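PDB 2W9X: acetylxylan esterase / glucomannan deacetylase from Cellvibrio japonicus, which removes acetyl groups from acetylated xylan and glucomannan in plant cell walls, with a strong preference for glucomannan. Local coordinates for residues B[192-204]-B[210-222]. Residues are numbered along the deposited sequence; the frame is centred on the assembly and turned at random.
With GOL (glycerol), chain G.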
# COMPACT_ATOMS: atom_id res chain seq x y z
N TYR B 192 -15.15 16.55 0.76
CA TYR B 192 -14.17 16.15 1.77
C TYR B 192 -14.57 16.52 3.17
O TYR B 192 -15.28 17.51 3.38
CB TYR B 192 -12.76 16.72 1.47
CG TYR B 192 -12.68 18.24 1.30
CD1 TYR B 192 -12.39 19.07 2.38
CD2 TYR B 192 -12.85 18.83 0.04
CE1 TYR B 192 -12.29 20.46 2.22
CE2 TYR B 192 -12.73 20.21 -0.14
CZ TYR B 192 -12.46 21.01 0.95
OH TYR B 192 -12.37 22.37 0.75
N GLN B 193 -14.11 15.69 4.10
CA GLN B 193 -14.15 15.98 5.53
C GLN B 193 -12.72 15.92 6.05
O GLN B 193 -11.97 15.01 5.71
CB GLN B 193 -15.02 14.95 6.26
CG GLN B 193 -16.53 15.09 5.98
CD GLN B 193 -17.39 14.39 7.03
OE1 GLN B 193 -18.62 14.44 6.97
NE2 GLN B 193 -16.74 13.72 7.99
N ILE B 194 -12.34 16.92 6.85
CA ILE B 194 -11.01 16.99 7.47
C ILE B 194 -11.21 16.87 8.98
O ILE B 194 -11.34 17.85 9.70
CB ILE B 194 -10.23 18.29 7.12
CG1 ILE B 194 -10.28 18.59 5.61
CG2 ILE B 194 -8.79 18.23 7.66
CD1 ILE B 194 -9.60 17.54 4.70
N ASN B 195 -11.23 15.63 9.46
CA ASN B 195 -11.41 15.38 10.88
C ASN B 195 -10.06 15.24 11.56
O ASN B 195 -9.56 14.14 11.79
CB ASN B 195 -12.31 14.17 11.06
CG ASN B 195 -13.68 14.40 10.48
OD1 ASN B 195 -14.25 15.49 10.63
ND2 ASN B 195 -14.22 13.40 9.78
N ALA B 196 -9.47 16.40 11.83
CA ALA B 196 -8.15 16.49 12.41
C ALA B 196 -8.17 17.51 13.54
O ALA B 196 -8.95 18.43 13.52
CB ALA B 196 -7.13 16.91 11.34
N SER B 197 -7.26 17.35 14.50
CA SER B 197 -7.16 18.27 15.61
C SER B 197 -5.71 18.28 16.03
O SER B 197 -5.11 17.22 16.14
CB SER B 197 -8.05 17.79 16.77
OG SER B 197 -8.13 18.77 17.78
N SER B 198 -5.15 19.47 16.24
CA SER B 198 -3.72 19.63 16.48
C SER B 198 -3.25 19.06 17.82
O SER B 198 -3.90 19.27 18.84
CB SER B 198 -3.31 21.12 16.40
OG SER B 198 -3.49 21.64 15.10
N GLY B 199 -2.12 18.36 17.80
CA GLY B 199 -1.51 17.83 19.03
C GLY B 199 -1.92 16.40 19.37
O GLY B 199 -1.35 15.79 20.28
N PHE B 200 -2.88 15.85 18.62
CA PHE B 200 -3.48 14.56 19.03
C PHE B 200 -2.85 13.35 18.32
O PHE B 200 -2.34 13.47 17.20
CB PHE B 200 -5.02 14.58 18.87
CG PHE B 200 -5.74 15.40 19.93
CD1 PHE B 200 -6.07 14.85 21.17
CD2 PHE B 200 -6.08 16.75 19.68
CE1 PHE B 200 -6.72 15.61 22.16
CE2 PHE B 200 -6.73 17.52 20.64
CZ PHE B 200 -7.06 16.95 21.89
N GLY B 201 -2.88 12.21 19.00
CA GLY B 201 -2.33 10.96 18.46
C GLY B 201 -3.34 9.83 18.49
O GLY B 201 -4.50 10.03 18.84
N ILE B 202 -2.91 8.64 18.09
CA ILE B 202 -3.70 7.39 18.25
C ILE B 202 -4.06 7.09 19.71
O ILE B 202 -5.23 6.83 20.03
CB ILE B 202 -2.96 6.16 17.61
CG1 ILE B 202 -2.85 6.33 16.10
CG2 ILE B 202 -3.61 4.81 18.01
CD1 ILE B 202 -4.16 6.39 15.34
N VAL B 203 -3.05 7.09 20.59
CA VAL B 203 -3.27 6.84 22.03
C VAL B 203 -2.63 7.92 22.88
O VAL B 203 -3.08 8.20 24.00
CB VAL B 203 -2.73 5.44 22.52
CG1 VAL B 203 -3.57 4.28 21.96
CG2 VAL B 203 -1.24 5.26 22.22
N ARG B 204 -1.56 8.51 22.34
CA ARG B 204 -0.73 9.46 23.10
C ARG B 204 -0.65 10.78 22.34
O ARG B 204 -0.39 10.79 21.15
CB ARG B 204 0.66 8.88 23.36
CG ARG B 204 1.57 9.78 24.20
CD ARG B 204 2.89 9.09 24.45
NE ARG B 204 3.67 9.92 25.35
CZ ARG B 204 4.73 10.64 24.99
NH1 ARG B 204 5.17 10.59 23.74
NH2 ARG B 204 5.35 11.40 25.90
N SER B 210 -3.26 16.13 27.42
CA SER B 210 -4.62 15.56 27.42
C SER B 210 -4.66 14.03 27.55
O SER B 210 -5.24 13.36 26.69
CB SER B 210 -5.41 15.98 26.17
OG SER B 210 -5.51 17.38 26.08
N PRO B 211 -4.07 13.48 28.64
CA PRO B 211 -3.94 12.02 28.80
C PRO B 211 -5.29 11.31 28.88
O PRO B 211 -5.34 10.08 28.73
CB PRO B 211 -3.19 11.88 30.13
CG PRO B 211 -3.50 13.14 30.89
CD PRO B 211 -3.54 14.20 29.82
N ASP B 212 -6.36 12.08 29.11
CA ASP B 212 -7.73 11.57 29.15
C ASP B 212 -8.36 11.45 27.76
O ASP B 212 -9.50 11.00 27.62
CB ASP B 212 -8.61 12.46 30.06
CG ASP B 212 -8.72 13.93 29.57
OD1 ASP B 212 -7.71 14.53 29.10
OD2 ASP B 212 -9.84 14.49 29.69
N LYS B 213 -7.59 11.83 26.74
CA LYS B 213 -8.05 11.94 25.37
C LYS B 213 -7.03 11.41 24.35
O LYS B 213 -5.87 11.13 24.69
CB LYS B 213 -8.33 13.41 25.03
CG LYS B 213 -9.49 14.03 25.77
CD LYS B 213 -9.61 15.50 25.46
CE LYS B 213 -10.79 16.09 26.23
NZ LYS B 213 -10.81 17.57 26.12
N SER B 214 -7.51 11.29 23.11
CA SER B 214 -6.71 11.04 21.91
C SER B 214 -7.56 11.51 20.73
O SER B 214 -8.72 11.90 20.91
CB SER B 214 -6.41 9.54 21.77
OG SER B 214 -7.62 8.83 21.55
N LEU B 215 -7.02 11.48 19.52
CA LEU B 215 -7.83 11.78 18.34
C LEU B 215 -9.01 10.82 18.24
O LEU B 215 -10.13 11.22 17.93
CB LEU B 215 -6.99 11.72 17.05
CG LEU B 215 -7.49 12.48 15.81
CD1 LEU B 215 -8.65 11.80 15.09
CD2 LEU B 215 -7.87 13.94 16.17
N LEU B 216 -8.74 9.54 18.52
CA LEU B 216 -9.73 8.47 18.47
C LEU B 216 -10.97 8.73 19.37
O LEU B 216 -12.08 8.39 18.98
CB LEU B 216 -9.06 7.11 18.78
CG LEU B 216 -8.40 6.37 17.59
CD1 LEU B 216 -7.92 7.25 16.53
CD2 LEU B 216 -7.32 5.38 17.99
N SER B 217 -10.77 9.34 20.53
CA SER B 217 -11.88 9.60 21.46
C SER B 217 -12.70 10.82 21.03
O SER B 217 -13.87 10.93 21.34
CB SER B 217 -11.39 9.75 22.90
OG SER B 217 -10.63 10.93 23.05
N LEU B 218 -12.06 11.73 20.29
CA LEU B 218 -12.72 12.91 19.75
C LEU B 218 -13.48 12.57 18.49
O LEU B 218 -14.50 13.18 18.18
CB LEU B 218 -11.69 13.98 19.41
CG LEU B 218 -10.88 14.58 20.56
CD1 LEU B 218 -9.68 15.30 19.99
CD2 LEU B 218 -11.73 15.54 21.37
N TYR B 219 -12.96 11.57 17.77
CA TYR B 219 -13.41 11.23 16.43
C TYR B 219 -14.91 10.94 16.27
O TYR B 219 -15.48 11.29 15.24
CB TYR B 219 -12.57 10.08 15.84
CG TYR B 219 -12.99 9.79 14.42
CD1 TYR B 219 -12.46 10.52 13.33
CD2 TYR B 219 -13.94 8.80 14.15
CE1 TYR B 219 -12.88 10.28 12.03
CE2 TYR B 219 -14.36 8.54 12.85
CZ TYR B 219 -13.82 9.29 11.80
OH TYR B 219 -14.26 9.02 10.52
N PRO B 220 -15.57 10.29 17.26
CA PRO B 220 -16.98 9.95 17.05
C PRO B 220 -17.95 11.13 17.01
O PRO B 220 -19.11 10.95 16.65
CB PRO B 220 -17.31 9.06 18.25
CG PRO B 220 -15.98 8.58 18.75
CD PRO B 220 -15.11 9.78 18.56
N TYR B 221 -17.50 12.33 17.38
CA TYR B 221 -18.42 13.43 17.64
C TYR B 221 -18.45 14.50 16.55
O TYR B 221 -17.43 14.83 15.95
CB TYR B 221 -18.17 14.03 19.03
CG TYR B 221 -18.31 13.00 20.12
CD1 TYR B 221 -19.57 12.58 20.57
CD2 TYR B 221 -17.18 12.40 20.67
CE1 TYR B 221 -19.70 11.61 21.55
CE2 TYR B 221 -17.29 11.42 21.67
CZ TYR B 221 -18.56 11.03 22.10
OH TYR B 221 -18.67 10.08 23.09
N THR B 222 -19.66 15.00 16.31
CA THR B 222 -19.95 16.06 15.33
C THR B 222 -19.18 17.34 15.65
O THR B 222 -18.74 18.06 14.73
CB THR B 222 -21.47 16.36 15.32
OG1 THR B 222 -22.18 15.17 14.99
CG2 THR B 222 -21.84 17.45 14.29
C1 GOL G . -4.94 19.82 22.52
O1 GOL G . -5.26 21.01 23.21
C2 GOL G . -3.78 19.14 23.25
O2 GOL G . -4.04 18.85 24.61
C3 GOL G . -3.34 17.86 22.56
O3 GOL G . -1.94 17.97 22.59
O HOH W 1 -7.00 5.83 21.69
O HOH W 2 -3.55 10.16 25.79
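With CG set beside its backbone N (chi1 -74°), Phe200 swings its ring over the start of helix 215-218, and Leu218, with CD1 carried on anti to CA (chi2 164°), brings that methyl over the ring centre, 3.5 Å from the Phe200 centroid to Leu218 CD1, a CH-pi contact almost on the ring normal. A glycerol, probably from the crystallisation liquor, covers the opposite face, and Lys213 CB closes on the edge. Beyond the ring the backbones join: Leu215 N donates to Gly201 O at 3.0 Å. Ser214, the N-cap residue, accepts a weak capping bond from Ser217 N on its OG, which also shares a water with Ile202 O. Leu216 CD2 packs on Ile202 CG2 at 3.8 Å, while Leu215 CD2 lies against Ser197 CB. Toward the strand, Tyr219 CE1 approaches Asn195 CB at 4.0 Å, with the amide and phenol planes 81° apart; Tyr219 OH and Asn195 ND2 both bond to Glu146. The short helix backs the loop leaving edge strand 191-196 of the SGNH-type parallel sheet. That loop carries Gly199, which probably stabilises the transition state, as in related esterases, and is joined to 210-222 by one backbone bond just past that glycine, a water bridge and apolar packing.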